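Local atomic coordinates of galactitol 1-phosphate 5-dehydrogenase (Escherichia coli, PDB entry 4UEJ), a protein that oxidises galactitol 1-phosphate to D-tagatose 6-phosphate with NAD(+), as a homodimeric, zinc-containing member of the alcohol dehydrogenase family. Residues 1-5 / 14-20; 42-47 / 330-336; 80-86 / 126-131; 174-178 / 200-206; 206-210 / 223-227. All coordinates share one frame. Residues are numbered along the deposited sequence.

The five contacts illustrate how a two-domain zinc dehydrogenase is assembled. Contacts 1, 2 and 3 belong to the catalytic domain, contacts 4 and 5 to the Rossmann-type nucleotide-binding domain. Contact 3 comes closest to the zinc ion bound by C38 and H59, the catalytic site by similarity: the P85 side chain lies about 7 Å from a bound zinc and about 5 Å from glycerol. In contact 2, the L42 side chain is about 10 Å from a bound zinc ion. The hairpin of contact 1 sits about 21 Å, centre to centre, from contacts 2 and 3. Contacts 4 and 5 share A206, with centres about 14 Å apart; those of contacts 1 and 5 are about 48 Å apart.

Contact 1: residues 1-5 / 14-20; sequences MKSVV and VAESVIP
Strands 2-5 and 14-16 run antiparallel at 134° with axes 4.6 Å apart. S3 faces A15 as the hydrogen-bonded pair (S3 N to A15 O 3.0 Å, A15 N to S3 O 2.8 Å), flanked by the non-hydrogen-bonded pairs K2-E16 and V4-V14. One pair further along, S17 N donates to M1 O at 2.9 Å. M1 N reaches S17 O at 2.6 Å and forms a 2.7 Å salt bridge with E16 OE2, which the t, p rotamer of E16 swings toward it. On the same face K2 is m, t, t, p, its CG 3.9 Å from E16 OE1. I19 (m, m) turns its end in, bringing CD1 to M1 CB at 3.5 Å, while p, t, t carries M1 CE to P20 CD at 4.0 Å. A water lies 2.6 Å from S3 OG and 2.7 Å from S17 OG, both p, and donates to M1 O at 3.0 Å. V5 CG2 packs on A15 CB at 3.7 Å. Such pairing is that of a two-stranded beta hairpin, at the catalytic domain's N-terminus.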
# COMPACT_ATOMS: atom_id res chain seq x y z
N MET A 1 45.96 -7.05 8.14
CA MET A 1 44.94 -7.63 7.28
C MET A 1 44.43 -6.63 6.26
O MET A 1 44.48 -5.42 6.48
CB MET A 1 43.76 -8.15 8.10
CG MET A 1 42.81 -7.07 8.56
SD MET A 1 41.19 -7.70 9.06
CE MET A 1 40.24 -6.19 9.08
N LYS A 2 43.92 -7.16 5.15
CA LYS A 2 43.41 -6.33 4.07
C LYS A 2 41.93 -6.05 4.24
O LYS A 2 41.20 -6.82 4.87
CB LYS A 2 43.63 -7.01 2.72
CG LYS A 2 45.06 -6.97 2.22
CD LYS A 2 45.17 -7.60 0.84
CE LYS A 2 46.62 -7.59 0.36
NZ LYS A 2 47.55 -8.06 1.43
N SER A 3 41.49 -4.94 3.65
CA SER A 3 40.08 -4.63 3.54
C SER A 3 39.86 -3.67 2.38
O SER A 3 40.81 -3.04 1.90
CB SER A 3 39.54 -4.02 4.84
OG SER A 3 40.22 -2.82 5.15
N VAL A 4 38.62 -3.56 1.92
CA VAL A 4 38.29 -2.56 0.92
C VAL A 4 37.67 -1.36 1.60
O VAL A 4 36.70 -1.49 2.35
CB VAL A 4 37.34 -3.11 -0.15
CG1 VAL A 4 37.14 -2.07 -1.25
CG2 VAL A 4 37.88 -4.39 -0.73
N VAL A 5 38.24 -0.19 1.36
CA VAL A 5 37.76 1.03 1.98
C VAL A 5 37.30 2.02 0.91
O VAL A 5 38.04 2.35 -0.01
CB VAL A 5 38.84 1.68 2.86
CG1 VAL A 5 38.30 2.92 3.52
CG2 VAL A 5 39.33 0.69 3.90
N VAL A 14 42.35 -0.46 -1.29
CA VAL A 14 42.59 -1.64 -0.48
C VAL A 14 43.53 -1.25 0.65
O VAL A 14 44.65 -0.80 0.41
CB VAL A 14 43.17 -2.80 -1.31
CG1 VAL A 14 44.29 -2.30 -2.19
CG2 VAL A 14 43.63 -3.92 -0.39
N ALA A 15 43.07 -1.41 1.88
CA ALA A 15 43.82 -0.90 3.02
C ALA A 15 44.37 -2.02 3.89
O ALA A 15 43.88 -3.15 3.85
CB ALA A 15 42.95 0.03 3.84
N GLU A 16 45.39 -1.70 4.67
CA GLU A 16 45.97 -2.64 5.61
C GLU A 16 45.69 -2.15 7.04
O GLU A 16 45.85 -0.97 7.34
CB GLU A 16 47.47 -2.79 5.37
CG GLU A 16 48.18 -3.79 6.30
CD GLU A 16 48.00 -5.23 5.87
OE1 GLU A 16 47.74 -5.47 4.67
OE2 GLU A 16 48.11 -6.13 6.74
N SER A 17 45.28 -3.06 7.91
CA SER A 17 45.05 -2.70 9.31
C SER A 17 45.18 -3.92 10.21
O SER A 17 45.35 -5.05 9.73
CB SER A 17 43.66 -2.08 9.48
OG SER A 17 42.65 -3.03 9.21
N VAL A 18 45.09 -3.70 11.51
CA VAL A 18 45.24 -4.78 12.47
C VAL A 18 43.97 -5.63 12.52
O VAL A 18 42.86 -5.13 12.31
CB VAL A 18 45.59 -4.23 13.89
CG1 VAL A 18 44.39 -3.50 14.50
CG2 VAL A 18 46.07 -5.34 14.81
N ILE A 19 44.14 -6.94 12.75
CA ILE A 19 43.02 -7.83 13.01
C ILE A 19 42.25 -7.31 14.21
O ILE A 19 42.85 -7.03 15.25
CB ILE A 19 43.47 -9.27 13.30
CG1 ILE A 19 44.58 -9.70 12.34
CG2 ILE A 19 42.29 -10.22 13.24
CD1 ILE A 19 44.10 -10.06 10.99
N PRO A 20 40.92 -7.16 14.08
CA PRO A 20 40.13 -6.72 15.23
C PRO A 20 40.09 -7.77 16.33
O PRO A 20 40.09 -8.96 16.04
CB PRO A 20 38.74 -6.48 14.64
CG PRO A 20 38.70 -7.34 13.41
CD PRO A 20 40.10 -7.31 12.87
O HOH W 1 42.20 -3.54 6.61

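Contact 2: residues 42-47 / 330-336; sequences LPRIFK and VRDIARN
Helix-end packing within the catalytic domain joins helix 41-46, which follows the zinc ligand C38 and sets the L42 side chain about 7 Å from that of C38, to the C-terminal end of helix 323-333, far along the chain. No hydrogen bond crosses the interface; it rests on side chains directed from the first helix. Residues 42-46 are helical and K47 leaves the helix, while in the second segment A334 is the first residue to leave helical phi/psi, with positive phi (47°). The nearest CA pair is F46-R335, 6.9 Å apart. I45, with rotamer m, t, brings CD1 to V330 CG1 at 3.6 Å, and L42, with m, p, lays CD2 against I333 CG2 at 3.9 Å. V12 of the terminal hairpin touches both I45 and V330, tying this contact to strand 11-16. K47 CG lies over one face of the poorly ordered R335 guanidinium. F46, chi1 -64° and chi2 -82°, inserts its ring against the turn that ends the second helix. V330 O approaches the edge at F46 CZ, 3.3 Å away, and A334 O lies over one ring face, 3.0 Å from F46 CE2.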
# COMPACT_ATOMS: atom_id res chain seq x y z
N LEU A 42 26.06 0.46 -4.24
CA LEU A 42 26.47 1.35 -5.34
C LEU A 42 26.28 2.84 -5.00
O LEU A 42 27.19 3.63 -5.22
CB LEU A 42 25.73 0.99 -6.63
CG LEU A 42 26.39 -0.06 -7.54
CD1 LEU A 42 26.75 -1.31 -6.77
CD2 LEU A 42 25.49 -0.40 -8.72
N PRO A 43 25.10 3.22 -4.45
CA PRO A 43 24.99 4.62 -4.00
C PRO A 43 25.97 4.99 -2.88
O PRO A 43 26.38 6.15 -2.78
CB PRO A 43 23.55 4.71 -3.48
CG PRO A 43 22.82 3.61 -4.17
CD PRO A 43 23.82 2.51 -4.34
N ARG A 44 26.35 4.01 -2.05
CA ARG A 44 27.27 4.28 -0.95
C ARG A 44 28.67 4.55 -1.46
O ARG A 44 29.40 5.35 -0.90
CB ARG A 44 27.30 3.11 0.04
CG ARG A 44 25.97 2.83 0.71
CD ARG A 44 26.07 1.71 1.76
NE ARG A 44 24.75 1.41 2.33
CZ ARG A 44 24.05 0.31 2.07
NH1 ARG A 44 24.55 -0.64 1.27
NH2 ARG A 44 22.86 0.14 2.63
N ILE A 45 29.02 3.88 -2.55
CA ILE A 45 30.36 3.99 -3.12
C ILE A 45 30.48 5.22 -4.01
O ILE A 45 31.44 5.99 -3.90
CB ILE A 45 30.72 2.73 -3.93
CG1 ILE A 45 30.66 1.49 -3.03
CG2 ILE A 45 32.11 2.87 -4.53
CD1 ILE A 45 30.71 0.18 -3.78
N PHE A 46 29.50 5.42 -4.88
CA PHE A 46 29.66 6.40 -5.94
C PHE A 46 28.86 7.68 -5.75
O PHE A 46 29.19 8.71 -6.36
CB PHE A 46 29.31 5.76 -7.28
CG PHE A 46 30.23 4.65 -7.67
CD1 PHE A 46 31.45 4.92 -8.27
CD2 PHE A 46 29.90 3.33 -7.40
CE1 PHE A 46 32.31 3.89 -8.61
CE2 PHE A 46 30.76 2.30 -7.75
CZ PHE A 46 31.96 2.59 -8.35
N LYS A 47 27.79 7.63 -4.95
CA LYS A 47 26.88 8.77 -4.84
C LYS A 47 26.91 9.43 -3.48
O LYS A 47 25.93 10.05 -3.07
CB LYS A 47 25.43 8.36 -5.15
CG LYS A 47 25.16 7.84 -6.57
CD LYS A 47 26.31 8.11 -7.53
CE LYS A 47 26.09 9.22 -8.52
NZ LYS A 47 27.39 9.51 -9.21
N VAL A 330 34.63 -3.37 -8.70
CA VAL A 330 33.76 -2.35 -8.14
C VAL A 330 33.94 -1.03 -8.89
O VAL A 330 32.96 -0.39 -9.28
CB VAL A 330 34.05 -2.13 -6.64
CG1 VAL A 330 33.26 -0.95 -6.12
CG2 VAL A 330 33.73 -3.39 -5.86
N ARG A 331 35.19 -0.63 -9.09
CA ARG A 331 35.49 0.59 -9.85
C ARG A 331 34.92 0.53 -11.26
O ARG A 331 34.40 1.52 -11.76
CB ARG A 331 37.01 0.83 -9.90
CG ARG A 331 37.60 1.36 -8.60
CD ARG A 331 39.07 1.77 -8.75
NE ARG A 331 39.96 0.61 -8.72
CZ ARG A 331 40.72 0.27 -7.68
NH1 ARG A 331 40.70 1.00 -6.58
NH2 ARG A 331 41.49 -0.80 -7.75
N ASP A 332 34.99 -0.64 -11.89
CA ASP A 332 34.52 -0.80 -13.26
C ASP A 332 33.01 -0.63 -13.37
O ASP A 332 32.49 -0.36 -14.45
CB ASP A 332 34.92 -2.17 -13.81
CG ASP A 332 36.41 -2.29 -14.06
OD1 ASP A 332 37.07 -1.25 -14.29
OD2 ASP A 332 36.93 -3.43 -14.03
N ILE A 333 32.31 -0.78 -12.25
CA ILE A 333 30.88 -0.58 -12.23
C ILE A 333 30.54 0.87 -12.53
O ILE A 333 29.55 1.15 -13.21
CB ILE A 333 30.26 -0.96 -10.87
CG1 ILE A 333 30.56 -2.42 -10.53
CG2 ILE A 333 28.76 -0.72 -10.86
CD1 ILE A 333 30.31 -3.35 -11.67
N ALA A 334 31.38 1.78 -12.04
CA ALA A 334 31.06 3.21 -12.03
C ALA A 334 29.65 3.35 -11.47
O ALA A 334 29.37 2.90 -10.36
CB ALA A 334 31.18 3.81 -13.42
N ARG A 335 28.75 3.95 -12.24
CA ARG A 335 27.34 3.80 -11.93
C ARG A 335 26.50 3.50 -13.15
O ARG A 335 25.56 4.23 -13.49
CB ARG A 335 26.79 5.03 -11.23
CG ARG A 335 25.60 4.66 -10.37
CD ARG A 335 25.28 5.79 -9.47
NE ARG A 335 23.86 6.02 -9.25
CZ ARG A 335 23.15 6.96 -9.86
NH1 ARG A 335 23.74 7.76 -10.75
NH2 ARG A 335 21.86 7.11 -9.60
N ASN A 336 26.85 2.42 -13.81
CA ASN A 336 26.00 1.84 -14.82
C ASN A 336 25.23 0.71 -14.16
O ASN A 336 25.13 0.67 -12.93
CB ASN A 336 26.82 1.36 -16.01
CG ASN A 336 27.71 2.46 -16.57
OD1 ASN A 336 28.94 2.33 -16.60
ND2 ASN A 336 27.10 3.56 -17.01

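Contact 3: residues 80-86 / 126-131; sequences AVACVPL and KNVFAL
V84, in the t rotamer, lays its CG2 against F129 CB at 3.6 Å, just after strand 80-83. This strand and strand 128-130 run antiparallel, their axes 4.4 Å apart at closest and their directions 140° apart. A82 and F129 form the hydrogen-bonded pair, A82 N to F129 O and F129 N to A82 O each 2.8 Å, between the non-hydrogen-bonded pairs V81-A130 (CA-CA 4.4 Å) and C83-V128 (4.6 Å). The bonding continues on both sides of the three bridged pairs: L131 N reaches A80 O at 2.9 Å, and V84 N reaches N127 O at 2.8 Å. N127, chi1 -69°, bends its amide back so that ND2 donates to V84 O at 2.8 Å, adding a side-chain bond to the backbone pattern. A water donates to A80 O and L131 O, 2.7 Å from each.

Side chains alternate between faces. V81 and V128, both m, meet CB to CB at 3.9 Å on the face shared with C83; on the other, L131 (m, t) brings CD2 to A82 CB at 3.9 Å, while the F129 ring extends away toward I143. Strand 60-68 pairs with the other edge of 80-83. P85 then touches E144, a zinc ligand by similarity, and lies about 4 Å from H59, side chain to side chain, so this is a strand pair of the GroES-like catalytic domain leading directly into the active-site cleft.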
# COMPACT_ATOMS: atom_id res chain seq x y z
N ALA A 80 30.93 -22.77 10.34
CA ALA A 80 30.55 -21.94 9.20
C ALA A 80 29.38 -21.06 9.58
O ALA A 80 28.42 -21.53 10.19
CB ALA A 80 30.21 -22.80 8.01
N VAL A 81 29.45 -19.78 9.21
CA VAL A 81 28.37 -18.84 9.49
C VAL A 81 28.12 -17.89 8.33
O VAL A 81 29.00 -17.64 7.51
CB VAL A 81 28.66 -17.99 10.76
CG1 VAL A 81 28.69 -18.86 12.00
CG2 VAL A 81 29.98 -17.23 10.60
N ALA A 82 26.90 -17.37 8.26
CA ALA A 82 26.59 -16.19 7.46
C ALA A 82 26.40 -15.03 8.40
O ALA A 82 25.99 -15.22 9.53
CB ALA A 82 25.35 -16.40 6.62
N CYS A 83 26.67 -13.82 7.92
CA CYS A 83 26.42 -12.64 8.73
C CYS A 83 24.94 -12.25 8.73
O CYS A 83 24.30 -12.24 7.69
CB CYS A 83 27.25 -11.48 8.23
SG CYS A 83 26.97 -9.95 9.11
N VAL A 84 24.42 -11.94 9.92
CA VAL A 84 23.12 -11.32 10.11
C VAL A 84 23.43 -9.86 10.42
O VAL A 84 23.80 -9.54 11.54
CB VAL A 84 22.33 -11.97 11.25
CG1 VAL A 84 20.95 -11.33 11.39
CG2 VAL A 84 22.22 -13.46 11.03
N PRO A 85 23.34 -8.98 9.41
CA PRO A 85 24.04 -7.70 9.57
C PRO A 85 23.33 -6.67 10.46
O PRO A 85 24.00 -5.78 10.97
CB PRO A 85 24.15 -7.18 8.13
CG PRO A 85 23.01 -7.87 7.38
CD PRO A 85 22.93 -9.23 8.02
N LEU A 86 22.02 -6.80 10.63
CA LEU A 86 21.26 -5.89 11.49
C LEU A 86 21.47 -6.24 12.94
O LEU A 86 21.39 -7.40 13.31
CB LEU A 86 19.77 -5.94 11.16
CG LEU A 86 18.89 -5.17 12.17
CD1 LEU A 86 19.09 -3.76 11.88
CD2 LEU A 86 17.44 -5.53 12.11
N LYS A 126 24.74 -12.56 17.97
CA LYS A 126 23.44 -12.43 17.32
C LYS A 126 23.57 -11.96 15.87
O LYS A 126 22.58 -11.93 15.15
CB LYS A 126 22.55 -11.47 18.11
CG LYS A 126 21.99 -12.11 19.38
CD LYS A 126 20.89 -11.27 20.00
CE LYS A 126 19.88 -12.14 20.74
NZ LYS A 126 20.55 -13.03 21.74
N ASN A 127 24.78 -11.60 15.46
CA ASN A 127 25.05 -11.19 14.08
C ASN A 127 25.62 -12.30 13.21
O ASN A 127 26.11 -12.04 12.12
CB ASN A 127 26.02 -10.00 14.04
CG ASN A 127 25.42 -8.72 14.59
OD1 ASN A 127 26.01 -8.06 15.45
ND2 ASN A 127 24.24 -8.35 14.08
N VAL A 128 25.60 -13.54 13.69
CA VAL A 128 25.97 -14.65 12.82
C VAL A 128 24.92 -15.75 12.88
O VAL A 128 24.23 -15.92 13.89
CB VAL A 128 27.35 -15.26 13.17
CG1 VAL A 128 28.46 -14.25 12.93
CG2 VAL A 128 27.38 -15.75 14.59
N PHE A 129 24.82 -16.48 11.78
CA PHE A 129 23.81 -17.50 11.57
C PHE A 129 24.52 -18.75 11.08
O PHE A 129 25.16 -18.72 10.04
CB PHE A 129 22.76 -17.00 10.58
CG PHE A 129 21.77 -18.04 10.13
CD1 PHE A 129 20.64 -18.30 10.87
CD2 PHE A 129 21.95 -18.71 8.92
CE1 PHE A 129 19.71 -19.24 10.44
CE2 PHE A 129 21.03 -19.64 8.49
CZ PHE A 129 19.90 -19.91 9.26
N ALA A 130 24.42 -19.83 11.85
CA ALA A 130 25.19 -21.03 11.56
C ALA A 130 24.70 -21.72 10.30
O ALA A 130 23.50 -21.90 10.11
CB ALA A 130 25.11 -21.99 12.74
N LEU A 131 25.64 -22.11 9.44
CA LEU A 131 25.34 -22.82 8.20
C LEU A 131 25.42 -24.32 8.41
O LEU A 131 26.17 -24.80 9.26
CB LEU A 131 26.32 -22.40 7.10
CG LEU A 131 26.53 -20.90 6.91
CD1 LEU A 131 27.55 -20.61 5.82
CD2 LEU A 131 25.21 -20.28 6.59
O HOH W 2 27.95 -24.02 11.17

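Contact 4: residues 174-178 / 200-206; sequences LLAIQ and LAKSFGA
Residues 174-178 are a regular helical segment inside helix 171-182, and 200-203 form the last turn of helix 196-203. The nearest CA pairs are L174-A201 at 6.4 Å and Q178-F204 at 5.6 Å. The second helix ends in a Schellman motif: G205 takes positive phi (112°), A206 N bonds back to A201 O at 3.1 Å and G205 N to K202 O at 3.0 Å. At these backbone angles a CB on residue 205 would be jammed against the preceding carbonyl oxygen, so glycine suits the turn. S203 OG also donates to L200 O, at 2.6 Å.

The interface carries no hydrogen bond across it. I177 (m, t) points CD1 at A201 CB, 3.7 Å away, and sets CG2 4.0 Å from F204 CB. Here two successive helices of the Rossmann fold pack beside each other, connected through strand 187-192, whose A190 touches both I177 and A201; helix 171-182 begins within a GxGxxG-type sequence, as in dinucleotide-binding domains. L174 (m, t) places CD2 at the edge of the F204 ring, 4.0 Å from F204 CD2, and CD1 4.2 Å from L200 CD2. Q178 (m, t) covers a ring face: its CG makes a CH-pi contact at 4.2 Å from the F204 centroid, and NE2 sits 3.2 Å from F204 CZ, while OE1 accepts a hydrogen bond from S312 N.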
# COMPACT_ATOMS: atom_id res chain seq x y z
N LEU A 174 16.31 -11.96 -9.08
CA LEU A 174 16.49 -13.30 -9.60
C LEU A 174 16.34 -14.33 -8.50
O LEU A 174 15.79 -15.40 -8.73
CB LEU A 174 17.86 -13.44 -10.27
CG LEU A 174 18.00 -12.62 -11.55
CD1 LEU A 174 19.45 -12.60 -12.05
CD2 LEU A 174 17.07 -13.21 -12.62
N LEU A 175 16.83 -14.03 -7.30
CA LEU A 175 16.65 -14.95 -6.17
C LEU A 175 15.17 -15.09 -5.84
O LEU A 175 14.68 -16.19 -5.57
CB LEU A 175 17.43 -14.47 -4.94
CG LEU A 175 18.96 -14.64 -5.07
CD1 LEU A 175 19.66 -13.81 -3.98
CD2 LEU A 175 19.35 -16.08 -4.97
N ALA A 176 14.45 -13.97 -5.87
CA ALA A 176 13.02 -13.98 -5.59
C ALA A 176 12.25 -14.86 -6.58
O ALA A 176 11.30 -15.55 -6.20
CB ALA A 176 12.47 -12.55 -5.62
N ILE A 177 12.65 -14.85 -7.84
CA ILE A 177 12.04 -15.76 -8.81
C ILE A 177 12.21 -17.20 -8.39
O ILE A 177 11.23 -17.96 -8.37
CB ILE A 177 12.65 -15.57 -10.20
CG1 ILE A 177 12.28 -14.18 -10.73
CG2 ILE A 177 12.20 -16.69 -11.13
CD1 ILE A 177 13.04 -13.80 -11.99
N GLN A 178 13.44 -17.57 -8.04
CA GLN A 178 13.74 -18.93 -7.62
C GLN A 178 12.95 -19.32 -6.38
O GLN A 178 12.44 -20.44 -6.29
CB GLN A 178 15.24 -19.08 -7.37
CG GLN A 178 16.09 -18.80 -8.58
CD GLN A 178 17.56 -19.04 -8.30
OE1 GLN A 178 17.90 -19.84 -7.43
NE2 GLN A 178 18.43 -18.34 -9.01
N LEU A 200 17.85 -15.81 -18.37
CA LEU A 200 18.22 -16.36 -17.07
C LEU A 200 17.00 -16.50 -16.18
O LEU A 200 16.80 -17.52 -15.51
CB LEU A 200 19.27 -15.47 -16.40
CG LEU A 200 20.13 -16.12 -15.33
CD1 LEU A 200 20.80 -17.38 -15.89
CD2 LEU A 200 21.20 -15.16 -14.84
N ALA A 201 16.16 -15.47 -16.16
CA ALA A 201 14.94 -15.53 -15.36
C ALA A 201 14.08 -16.74 -15.76
O ALA A 201 13.56 -17.43 -14.91
CB ALA A 201 14.14 -14.22 -15.49
N LYS A 202 13.95 -16.99 -17.07
CA LYS A 202 13.20 -18.16 -17.53
C LYS A 202 13.86 -19.47 -17.07
O LYS A 202 13.16 -20.42 -16.73
CB LYS A 202 13.06 -18.17 -19.06
CG LYS A 202 12.29 -16.98 -19.64
CD LYS A 202 12.62 -16.83 -21.11
CE LYS A 202 11.95 -15.61 -21.71
NZ LYS A 202 10.57 -15.92 -22.13
N SER A 203 15.19 -19.50 -17.06
CA SER A 203 15.92 -20.69 -16.61
C SER A 203 15.70 -20.96 -15.13
O SER A 203 15.85 -22.09 -14.67
CB SER A 203 17.42 -20.55 -16.90
OG SER A 203 18.07 -19.80 -15.90
N PHE A 204 15.34 -19.92 -14.39
CA PHE A 204 15.05 -20.01 -12.97
C PHE A 204 13.60 -20.34 -12.71
O PHE A 204 13.18 -20.45 -11.55
CB PHE A 204 15.41 -18.70 -12.28
CG PHE A 204 16.88 -18.45 -12.19
CD1 PHE A 204 17.76 -19.52 -12.20
CD2 PHE A 204 17.37 -17.17 -12.09
CE1 PHE A 204 19.13 -19.30 -12.11
CE2 PHE A 204 18.72 -16.94 -12.00
CZ PHE A 204 19.61 -18.02 -12.01
N GLY A 205 12.82 -20.46 -13.78
CA GLY A 205 11.43 -20.82 -13.63
C GLY A 205 10.38 -19.78 -13.97
O GLY A 205 9.19 -20.06 -13.85
N ALA A 206 10.78 -18.58 -14.39
CA ALA A 206 9.77 -17.62 -14.85
C ALA A 206 9.14 -18.18 -16.12
O ALA A 206 9.85 -18.64 -17.01
CB ALA A 206 10.37 -16.23 -15.08

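Contact 5: residues 206-210 / 223-227; sequences AMQTF and VLREL
V223 closes helix 217-223 and, in the t rotamer, turns CG1 to the edge of the F210 ring, 3.6 Å from F210 CZ and 3.4 Å from Q208 OE1. Its carbonyl O takes a hydrogen bond from a water at 2.8 Å, which accepts one from Q208 NE2 at 2.9 Å, so water bridges two segments that share no direct hydrogen bond. L224 (m, t) follows, CG at the same ring's edge, 3.7 Å from F210 CE2, and CD2 3.8 Å from Q208 NE2. F210 (chi1 -53°) and Q208 (p, t) project from the same side of strand 208-211, an outermost strand, within this chain, of the parallel Rossmann sheet; Q208 NE2 also bonds to T189 OG1 on the neighbouring strand. The chain then folds back, L227 N bonding to L224 O at 2.7 Å, and L227 (m, t) sets CD1 4.1 Å from the SD of M207, whose side chain is curled p, p, p.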
# COMPACT_ATOMS: atom_id res chain seq x y z
N ALA A 206 10.78 -18.58 -14.39
CA ALA A 206 9.77 -17.62 -14.85
C ALA A 206 9.14 -18.18 -16.12
O ALA A 206 9.85 -18.64 -17.01
CB ALA A 206 10.37 -16.23 -15.08
N MET A 207 7.82 -18.18 -16.20
CA MET A 207 7.16 -18.76 -17.36
C MET A 207 7.05 -17.75 -18.49
O MET A 207 6.84 -18.12 -19.64
CB MET A 207 5.80 -19.33 -16.97
CG MET A 207 4.95 -18.45 -16.07
SD MET A 207 3.92 -17.28 -16.99
CE MET A 207 2.96 -18.40 -18.00
N GLN A 208 7.22 -16.47 -18.15
CA GLN A 208 7.32 -15.43 -19.17
C GLN A 208 8.06 -14.21 -18.64
O GLN A 208 8.16 -14.01 -17.42
CB GLN A 208 5.94 -15.03 -19.65
CG GLN A 208 5.14 -14.32 -18.58
CD GLN A 208 3.70 -14.15 -18.97
OE1 GLN A 208 3.33 -14.33 -20.15
NE2 GLN A 208 2.86 -13.82 -18.00
N THR A 209 8.58 -13.41 -19.57
CA THR A 209 9.33 -12.21 -19.26
C THR A 209 8.89 -11.04 -20.14
O THR A 209 8.59 -11.22 -21.33
CB THR A 209 10.85 -12.40 -19.45
OG1 THR A 209 11.13 -12.80 -20.80
CG2 THR A 209 11.38 -13.47 -18.50
N PHE A 210 8.83 -9.85 -19.56
CA PHE A 210 8.55 -8.63 -20.31
C PHE A 210 9.75 -7.69 -20.24
O PHE A 210 10.24 -7.36 -19.15
CB PHE A 210 7.32 -7.91 -19.74
CG PHE A 210 6.08 -8.77 -19.64
CD1 PHE A 210 5.83 -9.77 -20.57
CD2 PHE A 210 5.16 -8.56 -18.63
CE1 PHE A 210 4.68 -10.55 -20.48
CE2 PHE A 210 4.01 -9.33 -18.53
CZ PHE A 210 3.77 -10.33 -19.46
N VAL A 223 -1.12 -9.16 -21.96
CA VAL A 223 -0.58 -10.51 -21.85
C VAL A 223 -0.97 -11.13 -20.51
O VAL A 223 -1.23 -12.33 -20.42
CB VAL A 223 0.95 -10.53 -22.01
CG1 VAL A 223 1.48 -11.92 -21.73
CG2 VAL A 223 1.34 -10.10 -23.43
N LEU A 224 -1.00 -10.31 -19.46
CA LEU A 224 -1.30 -10.80 -18.11
C LEU A 224 -2.77 -11.08 -17.84
O LEU A 224 -3.10 -11.54 -16.76
CB LEU A 224 -0.81 -9.81 -17.06
CG LEU A 224 0.70 -9.68 -16.88
CD1 LEU A 224 1.02 -8.43 -16.06
CD2 LEU A 224 1.24 -10.94 -16.21
N ARG A 225 -3.66 -10.79 -18.80
CA ARG A 225 -5.10 -10.94 -18.56
C ARG A 225 -5.50 -12.25 -17.88
O ARG A 225 -6.24 -12.24 -16.89
CB ARG A 225 -5.87 -10.79 -19.88
CG ARG A 225 -5.99 -9.35 -20.36
CD ARG A 225 -6.88 -8.53 -19.44
NE ARG A 225 -8.29 -8.93 -19.54
CZ ARG A 225 -9.26 -8.42 -18.79
NH1 ARG A 225 -8.99 -7.49 -17.89
NH2 ARG A 225 -10.51 -8.84 -18.95
N GLU A 226 -4.99 -13.37 -18.39
CA GLU A 226 -5.34 -14.68 -17.83
C GLU A 226 -4.77 -14.88 -16.43
O GLU A 226 -5.24 -15.73 -15.67
CB GLU A 226 -4.84 -15.80 -18.74
CG GLU A 226 -5.17 -15.62 -20.20
CD GLU A 226 -4.72 -16.82 -21.03
OE1 GLU A 226 -3.99 -17.67 -20.49
OE2 GLU A 226 -5.10 -16.89 -22.22
N LEU A 227 -3.75 -14.10 -16.09
CA LEU A 227 -3.09 -14.24 -14.80
C LEU A 227 -3.30 -13.02 -13.93
O LEU A 227 -2.46 -12.73 -13.08
CB LEU A 227 -1.58 -14.46 -14.98
CG LEU A 227 -1.17 -15.75 -15.68
CD1 LEU A 227 0.33 -15.85 -15.67
CD2 LEU A 227 -1.80 -16.95 -15.00
O HOH W 3 0.06 -14.06 -18.64